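Local coordinates for multidrug resistance protein (Vibrio cholerae, PDB 1YC9) that forms the outer membrane channel of a multidrug efflux system and could be involved in resistance to puromycin, acriflavine and tetraphenylarsonium chloride, at residues A[39-44]-A[222-227]; A[103-108]-A[290-295]; A[161-166]-A[411-416]. The protein carries 1 engineered substitution. All coordinates share one frame; numbering follows the deposited sequence. Where two conformers were deposited one is given.

Contact 1: residues A[39-44]-A[222-227]; sequences IEEALQ and ALVGQG
A Schellman motif ends helix 189-223 where it meets helix 33-44, and E41 and A42 of the short helix touch the residues of that helix end. G225, with positive phi, is the C-prime residue. Its N bonds to A222 O. V224 and Q226, on the turn that results, both direct their CB atoms at helix 33-44.

The apolar part is small. A42 CB sits 4.0 Å from V224 CB and 3.9 Å from V224 CA. V224 CG1 lies 4.1 Å from the same methyl. I147 of helix 117-183 touches both side chains, so three helices of the chain meet here.

The polar part is one bond. Q226 NE2 donates to E41 OE1 over 2.7 Å, with an N-H...O angle of 152°. E41 OE1 accepts with its anti lone pair, on the side away from OE2. The acceptor is tilted 16° from the amide plane of Q226. The two side chains cross at about a right angle, and the carboxylate and amide planes stand 48° apart. The E41 chain runs extended beyond CG. V224 CG2 is 4.2 Å from E41 OE1, the oxygen that takes the bond.

The other oxygen, E41 OE2, accepts from H37 ND1 and forms a salt bridge with R230 NH1. Both carboxylate oxygens are therefore engaged, which fixes the rotation of the group. The positive charge of R230 would be expected to favour the ionised form of E41.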
ATOM      1  N   ILE A  39     -11.527  22.335  -8.368  1.00 22.17           N
ATOM      2  CA  ILE A  39     -11.120  21.266  -9.250  1.00 23.85           C
ATOM      3  C   ILE A  39     -10.246  21.845 -10.381  1.00 24.90           C
ATOM      4  O   ILE A  39      -9.149  21.344 -10.691  1.00 24.94           O
ATOM      5  CB  ILE A  39     -12.324  20.483  -9.720  1.00 23.11           C
ATOM      6  CG1 ILE A  39     -12.903  19.725  -8.512  1.00 24.87           C
ATOM      7  CG2 ILE A  39     -11.946  19.542 -10.824  1.00 25.42           C
ATOM      8  CD1 ILE A  39     -14.171  18.977  -8.792  1.00 25.32           C
ATOM      9  N   GLU A  40     -10.694  22.954 -10.960  1.00 25.28           N
ATOM     10  CA  GLU A  40      -9.932  23.608 -12.011  1.00 27.03           C
ATOM     11  C   GLU A  40      -8.505  23.969 -11.625  1.00 27.99           C
ATOM     12  O   GLU A  40      -7.591  23.700 -12.388  1.00 27.80           O
ATOM     13  CB  GLU A  40     -10.704  24.810 -12.516  1.00 27.50           C
ATOM     14  CG  GLU A  40     -11.919  24.311 -13.288  1.00 29.33           C
ATOM     15  CD  GLU A  40     -13.126  25.155 -13.495  0.50 34.25           C
ATOM     16  OE1 GLU A  40     -12.994  26.377 -13.297  0.50 39.57           O
ATOM     17  OE2 GLU A  40     -14.229  24.617 -13.752  0.50 38.45           O
ATOM     18  N   GLU A  41      -8.320  24.506 -10.422  1.00 29.32           N
ATOM     19  CA  GLU A  41      -6.997  24.789  -9.859  1.00 30.30           C
ATOM     20  C   GLU A  41      -6.121  23.536  -9.810  1.00 29.71           C
ATOM     21  O   GLU A  41      -4.961  23.573 -10.242  1.00 30.37           O
ATOM     22  CB  GLU A  41      -7.103  25.366  -8.438  1.00 31.58           C
ATOM     23  CG  GLU A  41      -7.567  26.804  -8.340  1.00 35.69           C
ATOM     24  CD  GLU A  41      -7.970  27.153  -6.896  1.00 39.81           C
ATOM     25  OE1 GLU A  41      -7.143  27.016  -5.986  1.00 41.30           O
ATOM     26  OE2 GLU A  41      -9.125  27.531  -6.656  1.00 43.58           O
ATOM     27  N   ALA A  42      -6.670  22.460  -9.253  1.00 28.58           N
ATOM     28  CA  ALA A  42      -5.959  21.198  -9.105  1.00 28.38           C
ATOM     29  C   ALA A  42      -5.571  20.614 -10.460  1.00 28.87           C
ATOM     30  O   ALA A  42      -4.524  20.041 -10.578  1.00 27.64           O
ATOM     31  CB  ALA A  42      -6.807  20.181  -8.358  1.00 27.03           C
ATOM     32  N   LEU A  43      -6.460  20.718 -11.460  1.00 28.92           N
ATOM     33  CA  LEU A  43      -6.173  20.190 -12.790  1.00 30.50           C
ATOM     34  C   LEU A  43      -5.237  21.070 -13.664  1.00 32.77           C
ATOM     35  O   LEU A  43      -4.771  20.635 -14.703  1.00 34.62           O
ATOM     36  CB  LEU A  43      -7.486  19.899 -13.512  1.00 29.66           C
ATOM     37  CG  LEU A  43      -8.306  18.754 -12.880  1.00 31.39           C
ATOM     38  CD1 LEU A  43      -9.600  18.508 -13.683  1.00 34.54           C
ATOM     39  CD2 LEU A  43      -7.520  17.443 -12.711  1.00 31.82           C
ATOM     40  N   GLN A  44      -4.981  22.297 -13.226  1.00 34.36           N
ATOM     41  CA  GLN A  44      -4.101  23.194 -13.970  1.00 35.92           C
ATOM     42  C   GLN A  44      -2.656  23.047 -13.507  1.00 36.39           C
ATOM     43  O   GLN A  44      -1.737  22.915 -14.315  1.00 35.72           O
ATOM     44  CB  GLN A  44      -4.559  24.646 -13.811  1.00 35.92           C
ATOM     45  CG  GLN A  44      -3.950  25.605 -14.820  1.00 39.33           C
ATOM     46  N   ALA A 222      -4.908  21.147   0.577  1.00 21.15           N
ATOM     47  CA  ALA A 222      -3.861  20.198   0.223  1.00 21.26           C
ATOM     48  C   ALA A 222      -4.209  19.428  -1.071  1.00 21.89           C
ATOM     49  O   ALA A 222      -3.329  19.201  -1.944  1.00 22.19           O
ATOM     50  CB  ALA A 222      -3.607  19.213   1.376  1.00 21.25           C
ATOM     51  N   LEU A 223      -5.471  19.083  -1.212  1.00 21.78           N
ATOM     52  CA  LEU A 223      -5.942  18.308  -2.377  1.00 23.46           C
ATOM     53  C   LEU A 223      -5.776  19.077  -3.667  1.00 24.33           C
ATOM     54  O   LEU A 223      -5.600  18.431  -4.712  1.00 24.42           O
ATOM     55  CB  LEU A 223      -7.391  17.819  -2.252  1.00 23.07           C
ATOM     56  CG  LEU A 223      -7.562  16.660  -1.279  1.00 23.50           C
ATOM     57  CD1 LEU A 223      -9.018  16.459  -0.917  1.00 26.39           C
ATOM     58  CD2 LEU A 223      -7.025  15.350  -1.840  1.00 26.64           C
ATOM     59  N   VAL A 224      -5.786  20.410  -3.600  1.00 24.15           N
ATOM     60  CA  VAL A 224      -5.588  21.218  -4.773  1.00 26.37           C
ATOM     61  C   VAL A 224      -4.146  21.724  -4.865  1.00 26.59           C
ATOM     62  O   VAL A 224      -3.846  22.600  -5.674  1.00 30.52           O
ATOM     63  CB  VAL A 224      -6.663  22.331  -4.947  1.00 25.85           C
ATOM     64  CG1 VAL A 224      -8.040  21.724  -4.791  1.00 27.78           C
ATOM     65  CG2 VAL A 224      -6.486  23.452  -3.961  1.00 25.43           C
ATOM     66  N   GLY A 225      -3.259  21.177  -4.042  1.00 26.58           N
ATOM     67  CA  GLY A 225      -1.853  21.436  -4.153  1.00 26.94           C
ATOM     68  C   GLY A 225      -1.449  22.722  -3.539  1.00 27.56           C
ATOM     69  O   GLY A 225      -0.435  23.307  -3.909  1.00 28.79           O
ATOM     70  N   GLN A 226      -2.217  23.191  -2.576  1.00 27.67           N
ATOM     71  CA  GLN A 226      -1.902  24.477  -1.984  1.00 29.19           C
ATOM     72  C   GLN A 226      -1.647  24.362  -0.516  1.00 30.58           C
ATOM     73  O   GLN A 226      -1.915  23.332   0.117  1.00 30.11           O
ATOM     74  CB  GLN A 226      -2.952  25.543  -2.366  1.00 28.23           C
ATOM     75  CG  GLN A 226      -2.845  25.833  -3.870  1.00 30.07           C
ATOM     76  CD  GLN A 226      -4.016  26.600  -4.451  1.00 34.80           C
ATOM     77  OE1 GLN A 226      -4.285  27.713  -4.021  1.00 40.03           O
ATOM     78  NE2 GLN A 226      -4.682  26.037  -5.457  1.00 37.46           N
ATOM     79  N   GLY A 227      -0.965  25.385  -0.016  1.00 33.52           N
ATOM     80  CA  GLY A 227      -0.686  25.499   1.381  1.00 35.34           C
ATOM     81  C   GLY A 227      -1.995  25.836   2.066  1.00 36.34           C
ATOM     82  O   GLY A 227      -3.031  26.040   1.429  1.00 37.77           O
TER

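Contact 2: residues A[103-108]-A[290-295]; sequences TLTLNF and SAFIGY. With BOG (octyl beta-D-glucopyranoside), chain B.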
ATOM      1  N   THR A 103      42.704   3.608 -35.970  1.00 14.12           N
ATOM      2  CA  THR A 103      41.493   3.274 -36.730  1.00 15.64           C
ATOM      3  C   THR A 103      40.495   4.393 -36.659  1.00 15.94           C
ATOM      4  O   THR A 103      40.453   5.219 -35.689  1.00 14.66           O
ATOM      5  CB  THR A 103      40.825   1.998 -36.214  1.00 15.17           C
ATOM      6  OG1 THR A 103      40.198   2.200 -34.932  1.00 18.36           O
ATOM      7  CG2 THR A 103      41.742   0.870 -36.049  1.00 18.11           C
ATOM      8  N   LEU A 104      39.627   4.483 -37.692  1.00 14.91           N
ATOM      9  CA  LEU A 104      38.563   5.448 -37.629  1.00 14.70           C
ATOM     10  C   LEU A 104      37.502   4.846 -38.587  1.00 14.32           C
ATOM     11  O   LEU A 104      37.827   4.647 -39.741  1.00 14.84           O
ATOM     12  CB  LEU A 104      39.054   6.797 -38.186  1.00 15.77           C
ATOM     13  CG  LEU A 104      37.994   7.833 -38.488  1.00 16.97           C
ATOM     14  CD1 LEU A 104      37.247   8.234 -37.176  1.00 20.36           C
ATOM     15  CD2 LEU A 104      38.616   9.056 -39.157  1.00 23.61           C
ATOM     16  N   THR A 105      36.351   4.472 -38.011  1.00 15.23           N
ATOM     17  CA  THR A 105      35.320   3.743 -38.755  1.00 15.64           C
ATOM     18  C   THR A 105      33.929   4.249 -38.433  1.00 16.55           C
ATOM     19  O   THR A 105      33.625   4.794 -37.342  1.00 17.41           O
ATOM     20  CB  THR A 105      35.359   2.245 -38.461  1.00 15.58           C
ATOM     21  OG1 THR A 105      35.127   2.028 -37.056  1.00 16.11           O
ATOM     22  CG2 THR A 105      36.725   1.634 -38.810  1.00 17.27           C
ATOM     23  N   LEU A 106      33.061   4.047 -39.431  1.00 15.24           N
ATOM     24  CA  LEU A 106      31.639   4.201 -39.285  0.50 15.36           C
ATOM     25  C   LEU A 106      31.104   2.767 -39.167  1.00 16.00           C
ATOM     26  O   LEU A 106      31.464   1.939 -39.972  1.00 15.71           O
ATOM     27  CB  LEU A 106      31.109   4.888 -40.555  0.50 15.77           C
ATOM     28  CG  LEU A 106      29.616   5.169 -40.610  0.50 16.34           C
ATOM     29  CD1 LEU A 106      29.171   6.033 -39.494  0.50 17.24           C
ATOM     30  CD2 LEU A 106      29.327   5.850 -41.962  0.50 17.90           C
ATOM     31  N   ASN A 107      30.276   2.506 -38.168  1.00 16.09           N
ATOM     32  CA  ASN A 107      29.831   1.175 -37.838  1.00 17.64           C
ATOM     33  C   ASN A 107      28.296   1.189 -37.920  1.00 17.58           C
ATOM     34  O   ASN A 107      27.637   2.172 -37.541  1.00 18.42           O
ATOM     35  CB  ASN A 107      30.203   0.839 -36.389  1.00 18.37           C
ATOM     36  CG  ASN A 107      31.703   0.707 -36.154  1.00 25.06           C
ATOM     37  OD1 ASN A 107      32.523   0.930 -37.032  1.00 29.29           O
ATOM     38  ND2 ASN A 107      32.069   0.358 -34.907  1.00 27.43           N
ATOM     39  N   PHE A 108      27.739   0.048 -38.316  1.00 16.78           N
ATOM     40  CA  PHE A 108      26.350  -0.093 -38.594  1.00 16.92           C
ATOM     41  C   PHE A 108      25.902  -1.459 -38.086  1.00 16.55           C
ATOM     42  O   PHE A 108      26.597  -2.452 -38.281  1.00 17.31           O
ATOM     43  CB  PHE A 108      26.154  -0.036 -40.069  1.00 18.47           C
ATOM     44  CG  PHE A 108      24.794  -0.471 -40.519  1.00 22.45           C
ATOM     45  CD1 PHE A 108      23.792   0.465 -40.709  1.00 27.01           C
ATOM     46  CD2 PHE A 108      24.529  -1.804 -40.786  1.00 25.29           C
ATOM     47  CE1 PHE A 108      22.547   0.073 -41.169  1.00 27.98           C
ATOM     48  CE2 PHE A 108      23.269  -2.197 -41.215  1.00 26.82           C
ATOM     49  CZ  PHE A 108      22.295  -1.254 -41.413  1.00 26.78           C
ATOM     50  N   SER A 290      25.669  -6.518 -40.019  1.00 16.22           N
ATOM     51  CA  SER A 290      26.674  -5.570 -39.513  1.00 17.21           C
ATOM     52  C   SER A 290      27.491  -5.085 -40.673  1.00 14.85           C
ATOM     53  O   SER A 290      27.688  -5.774 -41.678  1.00 15.69           O
ATOM     54  CB  SER A 290      27.662  -6.274 -38.505  1.00 17.09           C
ATOM     55  OG  SER A 290      26.899  -6.567 -37.361  1.00 26.09           O
ATOM     56  N   ALA A 291      28.038  -3.892 -40.523  1.00 15.16           N
ATOM     57  CA  ALA A 291      28.888  -3.367 -41.511  1.00 14.07           C
ATOM     58  C   ALA A 291      29.764  -2.268 -40.894  1.00 13.12           C
ATOM     59  O   ALA A 291      29.404  -1.670 -39.879  1.00 14.43           O
ATOM     60  CB  ALA A 291      28.074  -2.796 -42.722  1.00 13.79           C
ATOM     61  N   PHE A 292      30.880  -2.030 -41.545  1.00 13.31           N
ATOM     62  CA  PHE A 292      31.700  -0.862 -41.236  1.00 14.25           C
ATOM     63  C   PHE A 292      32.464  -0.414 -42.409  1.00 12.47           C
ATOM     64  O   PHE A 292      32.661  -1.154 -43.377  1.00 12.88           O
ATOM     65  CB  PHE A 292      32.664  -1.189 -40.035  1.00 13.89           C
ATOM     66  CG  PHE A 292      33.909  -1.862 -40.410  1.00 13.35           C
ATOM     67  CD1 PHE A 292      35.093  -1.122 -40.649  1.00 16.24           C
ATOM     68  CD2 PHE A 292      33.978  -3.237 -40.492  1.00 18.53           C
ATOM     69  CE1 PHE A 292      36.264  -1.751 -40.996  1.00 15.40           C
ATOM     70  CE2 PHE A 292      35.167  -3.850 -40.773  1.00 17.64           C
ATOM     71  CZ  PHE A 292      36.277  -3.152 -41.059  1.00 15.71           C
ATOM     72  N   ILE A 293      32.931   0.846 -42.361  1.00 12.50           N
ATOM     73  CA  ILE A 293      33.793   1.366 -43.346  1.00 12.00           C
ATOM     74  C   ILE A 293      34.661   2.387 -42.661  1.00 11.70           C
ATOM     75  O   ILE A 293      34.199   3.064 -41.792  1.00 13.10           O
ATOM     76  CB  ILE A 293      32.974   2.114 -44.482  1.00 13.16           C
ATOM     77  CG1 ILE A 293      33.862   2.470 -45.661  1.00 16.14           C
ATOM     78  CG2 ILE A 293      32.246   3.282 -43.906  1.00 17.08           C
ATOM     79  CD1 ILE A 293      34.649   1.363 -46.338  1.00 18.82           C
ATOM     80  N   GLY A 294      35.862   2.479 -43.100  1.00 13.17           N
ATOM     81  CA  GLY A 294      36.827   3.426 -42.523  1.00 14.41           C
ATOM     82  C   GLY A 294      38.247   3.138 -42.906  1.00 12.18           C
ATOM     83  O   GLY A 294      38.596   2.719 -43.988  1.00 13.55           O
ATOM     84  N   TYR A 295      39.156   3.509 -41.980  1.00 14.28           N
ATOM     85  CA  TYR A 295      40.562   3.468 -42.145  1.00 12.23           C
ATOM     86  C   TYR A 295      41.205   2.738 -40.925  1.00 12.15           C
ATOM     87  O   TYR A 295      40.708   2.859 -39.816  1.00 12.95           O
ATOM     88  CB  TYR A 295      41.105   4.863 -42.017  1.00 14.34           C
ATOM     89  CG  TYR A 295      40.441   5.835 -43.021  1.00 15.22           C
ATOM     90  CD1 TYR A 295      39.342   6.579 -42.632  1.00 20.97           C
ATOM     91  CD2 TYR A 295      40.953   5.984 -44.280  1.00 20.33           C
ATOM     92  CE1 TYR A 295      38.762   7.488 -43.497  1.00 21.64           C
ATOM     93  CE2 TYR A 295      40.388   6.925 -45.164  1.00 19.83           C
ATOM     94  CZ  TYR A 295      39.316   7.650 -44.740  1.00 26.09           C
ATOM     95  OH  TYR A 295      38.710   8.574 -45.539  1.00 28.56           O
TER
HETATM   96  C1  BOG B1001      38.599   6.123 -48.775  1.00 27.50           C
HETATM   97  O1  BOG B1001      37.442   5.944 -48.070  1.00 23.45           O
HETATM   98  C2  BOG B1001      38.385   6.554 -50.259  1.00 25.96           C
HETATM   99  O2  BOG B1001      37.121   6.129 -50.821  1.00 19.65           O
HETATM  100  C3  BOG B1001      39.635   6.332 -51.041  1.00 25.01           C
HETATM  101  O3  BOG B1001      39.581   6.797 -52.359  1.00 20.24           O
HETATM  102  C4  BOG B1001      40.982   5.964 -50.454  1.00 21.78           C
HETATM  103  O4  BOG B1001      41.922   5.235 -51.223  1.00 25.28           O
HETATM  104  C5  BOG B1001      40.921   5.439 -49.013  1.00 20.68           C
HETATM  105  O5  BOG B1001      39.789   5.544 -48.273  1.00 24.34           O
HETATM  106  C6  BOG B1001      42.232   5.350 -48.214  1.00 20.64           C
HETATM  107  O6  BOG B1001      42.553   6.784 -48.119  1.00 21.86           O
HETATM  108  C1' BOG B1001      37.368   5.268 -46.817  1.00 23.26           C
HETATM  109  C2' BOG B1001      36.392   5.939 -45.919  1.00 20.52           C
HETATM  110  C3' BOG B1001      35.054   6.274 -46.578  1.00 23.25           C
HETATM  111  C4' BOG B1001      34.054   6.800 -45.580  1.00 25.34           C
HETATM  112  C5' BOG B1001      32.741   7.101 -46.251  1.00 30.97           C
HETATM  113  C6' BOG B1001      31.589   7.332 -45.269  1.00 35.49           C
HETATM  114  C7' BOG B1001      31.451   8.771 -44.810  1.00 36.63           C
HETATM  115  C8' BOG B1001      30.136   8.962 -44.058  1.00 35.38           C
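The Y295 ring has L104 O at its edge, near the ring plane, 3.8 Å from CD1. The octyl glucoside also meets this ring. Its sugar atom O6 lies in plane at the edge, and O5 comes obliquely to 3.5 Å from CE2. The first alkyl carbons pass the phenol end, with C2' 3.5 Å from Y295 OH. F304 adds an edge-to-face ring contact, and its backbone O is hydrogen-bonded to the detergent. The F108 ring has A291 N and S290 C at its edge. F292 CG lies between the backbone N and the carbonyl carbon (chi1 84°), and the ring beyond it meets T105 CG2 obliquely, 3.7 Å from CD1.

Strands 98-111 and 286-298 are the middle pair of the antiparallel four-stranded sheet. In this family each subunit gives four strands to a twelve-stranded barrel in the outer membrane. Reciprocal N-H...O bonds join L104 with Y295, L106 with I293, and F108 with A291. L106 N to I293 O is 2.8 Å, at 171°. T105 and G294 form a non-hydrogen-bonded pair with CA atoms 4.1 Å apart. G294, with no side chain, brings its CA 3.2 Å from L104 O.

On the face of L104, L106 and I293, L106 CB packs 3.9 Å from I293 CG2. The detergent tail ends there, its C8' near L106 CD2 in one of the two conformers of that leucine.

Contact 3: residues A[161-166]-A[411-416]; sequences QETVHA and NQRALV
R413 reaches from helix 398-433 to T163 and V164 of helix 117-183. Its CB leads to CG, anti to the carbonyl carbon (chi1 -73°). CG lies 4.0 Å from T163 CG2. CD passes on to V164, with V164 CG2 3.8 Å away. The chain then bends at chi3 (82°), which sets NE 3.7 Å from V164 CG2. That methyl lies over one face of the guanidinium, 3.6 Å above the plane and offset toward the rim. NE donates to N160 OD1, one turn before V164. At the tip, NH1 forms a salt bridge with E205 of helix 189-223.

Over 161-166 and 411-416 the helices run antiparallel, at 167°, with local axes 10.0 Å apart at closest approach. They belong to the long helical barrel of the outer membrane factor family, which continues the channel into the periplasm. At this spacing the contact is made by side chains and one water.

T163 sits against the opposite helix. Its CG2 meets Q412 CB at 3.7 Å, and the two side chains cross obliquely. Its OG1 is hydrogen-bonded to A159 O within its own helix. V416 CG2 also approaches that hydroxyl, and here the two side chains pass alongside one another, pointing opposite ways. One water bridges the two helices, donating to T163 O and to Q412 OE1, the latter over 2.7 Å. The extended Q412 chain carries OE1 to this water, and OE1 also lies 3.9 Å from T163 CG2.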
ATOM      1  N   GLN A 161     -23.376  21.708  11.249  1.00 22.57           N
ATOM      2  CA  GLN A 161     -23.172  22.936  11.968  1.00 23.60           C
ATOM      3  C   GLN A 161     -24.487  23.728  12.083  1.00 24.43           C
ATOM      4  O   GLN A 161     -24.843  24.159  13.169  1.00 24.52           O
ATOM      5  CB  GLN A 161     -22.097  23.773  11.340  1.00 23.12           C
ATOM      6  CG  GLN A 161     -21.921  25.163  12.029  1.00 25.37           C
ATOM      7  CD  GLN A 161     -20.925  26.046  11.334  1.00 24.31           C
ATOM      8  OE1 GLN A 161     -21.151  26.488  10.211  1.00 33.55           O
ATOM      9  NE2 GLN A 161     -19.847  26.329  11.998  1.00 25.11           N
ATOM     10  N   GLU A 162     -25.231  23.877  10.990  1.00 25.07           N
ATOM     11  CA  GLU A 162     -26.459  24.662  11.044  1.00 25.80           C
ATOM     12  C   GLU A 162     -27.455  24.015  12.010  1.00 24.83           C
ATOM     13  O   GLU A 162     -28.072  24.685  12.874  1.00 23.85           O
ATOM     14  CB  GLU A 162     -27.063  24.772   9.654  1.00 27.17           C
ATOM     15  CG  GLU A 162     -28.062  25.895   9.524  1.00 33.01           C
ATOM     16  CD  GLU A 162     -28.407  26.159   8.076  1.00 40.98           C
ATOM     17  OE1 GLU A 162     -29.237  25.397   7.574  1.00 46.73           O
ATOM     18  OE2 GLU A 162     -27.848  27.106   7.453  1.00 45.70           O
ATOM     19  N   THR A 163     -27.608  22.715  11.879  1.00 23.69           N
ATOM     20  CA  THR A 163     -28.520  21.926  12.710  1.00 24.46           C
ATOM     21  C   THR A 163     -28.201  21.978  14.212  1.00 24.81           C
ATOM     22  O   THR A 163     -29.104  22.195  15.080  1.00 23.80           O
ATOM     23  CB  THR A 163     -28.466  20.489  12.238  1.00 24.52           C
ATOM     24  OG1 THR A 163     -28.926  20.432  10.877  1.00 25.54           O
ATOM     25  CG2 THR A 163     -29.407  19.575  13.020  1.00 25.54           C
ATOM     26  N   VAL A 164     -26.924  21.842  14.514  1.00 23.58           N
ATOM     27  CA  VAL A 164     -26.488  21.812  15.912  1.00 24.14           C
ATOM     28  C   VAL A 164     -26.514  23.245  16.514  1.00 24.68           C
ATOM     29  O   VAL A 164     -26.909  23.429  17.670  1.00 25.04           O
ATOM     30  CB  VAL A 164     -25.129  21.074  16.062  1.00 22.82           C
ATOM     31  CG1 VAL A 164     -24.547  21.221  17.480  1.00 23.26           C
ATOM     32  CG2 VAL A 164     -25.272  19.596  15.733  1.00 24.47           C
ATOM     33  N   HIS A 165     -26.121  24.239  15.743  1.00 25.39           N
ATOM     34  CA  HIS A 165     -26.176  25.631  16.186  1.00 26.66           C
ATOM     35  C   HIS A 165     -27.634  26.031  16.492  1.00 27.64           C
ATOM     36  O   HIS A 165     -27.901  26.642  17.539  1.00 26.05           O
ATOM     37  CB  HIS A 165     -25.543  26.548  15.146  1.00 27.55           C
ATOM     38  CG  HIS A 165     -25.644  27.998  15.472  1.00 31.79           C
ATOM     39  ND1 HIS A 165     -26.806  28.713  15.294  1.00 36.64           N
ATOM     40  CD2 HIS A 165     -24.719  28.883  15.912  1.00 34.24           C
ATOM     41  CE1 HIS A 165     -26.610  29.968  15.666  1.00 37.25           C
ATOM     42  NE2 HIS A 165     -25.347  30.101  16.024  1.00 36.47           N
ATOM     43  N   ALA A 166     -28.568  25.663  15.612  1.00 27.52           N
ATOM     44  CA  ALA A 166     -29.995  25.962  15.824  1.00 28.01           C
ATOM     45  C   ALA A 166     -30.514  25.249  17.057  1.00 28.09           C
ATOM     46  O   ALA A 166     -31.256  25.866  17.868  1.00 29.08           O
ATOM     47  CB  ALA A 166     -30.834  25.581  14.628  1.00 27.72           C
ATOM     48  N   ASN A 411     -32.487  12.802  15.031  1.00 20.75           N
ATOM     49  CA  ASN A 411     -33.134  12.556  13.742  1.00 20.51           C
ATOM     50  C   ASN A 411     -32.809  13.615  12.698  1.00 21.03           C
ATOM     51  O   ASN A 411     -32.617  13.288  11.551  1.00 19.88           O
ATOM     52  CB  ASN A 411     -34.653  12.392  13.906  1.00 21.57           C
ATOM     53  CG  ASN A 411     -35.031  11.212  14.779  1.00 23.59           C
ATOM     54  OD1 ASN A 411     -34.399  10.200  14.718  1.00 32.67           O
ATOM     55  ND2 ASN A 411     -36.125  11.316  15.503  1.00 24.52           N
ATOM     56  N   GLN A 412     -32.656  14.867  13.109  1.00 21.19           N
ATOM     57  CA  GLN A 412     -32.279  15.934  12.220  1.00 22.78           C
ATOM     58  C   GLN A 412     -30.878  15.706  11.685  1.00 23.57           C
ATOM     59  O   GLN A 412     -30.621  15.933  10.529  1.00 24.48           O
ATOM     60  CB  GLN A 412     -32.329  17.289  12.924  1.00 22.56           C
ATOM     61  CG  GLN A 412     -33.711  17.821  13.142  1.00 25.30           C
ATOM     62  CD  GLN A 412     -33.693  19.114  13.967  1.00 28.15           C
ATOM     63  OE1 GLN A 412     -32.859  19.293  14.905  1.00 28.41           O
ATOM     64  NE2 GLN A 412     -34.602  20.022  13.628  1.00 29.37           N
ATOM     65  N   ARG A 413     -29.964  15.258  12.539  1.00 24.47           N
ATOM     66  CA  ARG A 413     -28.622  14.980  12.074  1.00 24.16           C
ATOM     67  C   ARG A 413     -28.602  13.799  11.120  1.00 22.27           C
ATOM     68  O   ARG A 413     -27.904  13.854  10.099  1.00 21.37           O
ATOM     69  CB  ARG A 413     -27.714  14.768  13.262  1.00 24.88           C
ATOM     70  CG  ARG A 413     -27.493  16.116  13.890  1.00 28.35           C
ATOM     71  CD  ARG A 413     -26.491  16.114  14.972  1.00 28.14           C
ATOM     72  NE  ARG A 413     -25.132  16.176  14.427  1.00 28.63           N
ATOM     73  CZ  ARG A 413     -24.055  15.953  15.184  1.00 30.59           C
ATOM     74  NH1 ARG A 413     -24.233  15.691  16.475  1.00 31.88           N
ATOM     75  NH2 ARG A 413     -22.825  15.997  14.674  1.00 28.53           N
ATOM     76  N   ALA A 414     -29.365  12.759  11.442  1.00 22.37           N
ATOM     77  CA  ALA A 414     -29.487  11.584  10.572  1.00 22.16           C
ATOM     78  C   ALA A 414     -29.999  12.009   9.226  1.00 21.54           C
ATOM     79  O   ALA A 414     -29.497  11.596   8.198  1.00 20.93           O
ATOM     80  CB  ALA A 414     -30.367  10.516  11.208  1.00 22.48           C
ATOM     81  N   LEU A 415     -31.006  12.868   9.220  1.00 21.38           N
ATOM     82  CA  LEU A 415     -31.533  13.373   7.952  1.00 21.30           C
ATOM     83  C   LEU A 415     -30.544  14.140   7.130  1.00 21.58           C
ATOM     84  O   LEU A 415     -30.418  13.888   5.939  1.00 20.80           O
ATOM     85  CB  LEU A 415     -32.795  14.197   8.199  1.00 22.37           C
ATOM     86  CG  LEU A 415     -33.468  14.719   6.937  1.00 21.81           C
ATOM     87  CD1 LEU A 415     -33.778  13.607   5.953  1.00 23.03           C
ATOM     88  CD2 LEU A 415     -34.747  15.459   7.349  1.00 25.88           C
ATOM     89  N   VAL A 416     -29.825  15.079   7.741  1.00 20.89           N
ATOM     90  CA  VAL A 416     -28.829  15.887   7.046  1.00 22.95           C
ATOM     91  C   VAL A 416     -27.762  14.931   6.485  1.00 22.33           C
ATOM     92  O   VAL A 416     -27.272  15.119   5.391  1.00 20.54           O
ATOM     93  CB  VAL A 416     -28.194  16.898   8.042  1.00 24.85           C
ATOM     94  CG1 VAL A 416     -26.742  17.150   7.771  1.00 28.90           C
ATOM     95  CG2 VAL A 416     -29.007  18.194   8.098  1.00 26.03           C
TER
HETATM   96  O   HOH W   1     -31.834  21.835  14.853  1.00 25.10           O

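In the fold
The three contacts are spread along the length of the subunit. Contact 2 lies in the membrane sheet. Contact 3 lies on the other side of the chain's centre, in the helical part, about 83 Å from contact 2 between centres. Contact 1 falls between them, with its centre about 30 Å from that of contact 3 and about 55 Å from that of contact 2. None touches another. Helix 117-183 links them: it follows strand 98-111 of contact 2, carries 161-166 of contact 3, and touches contact 1 through I147. The detergent lies at contact 2. A mercury ion is about 11 Å from the A42 side chain of contact 1.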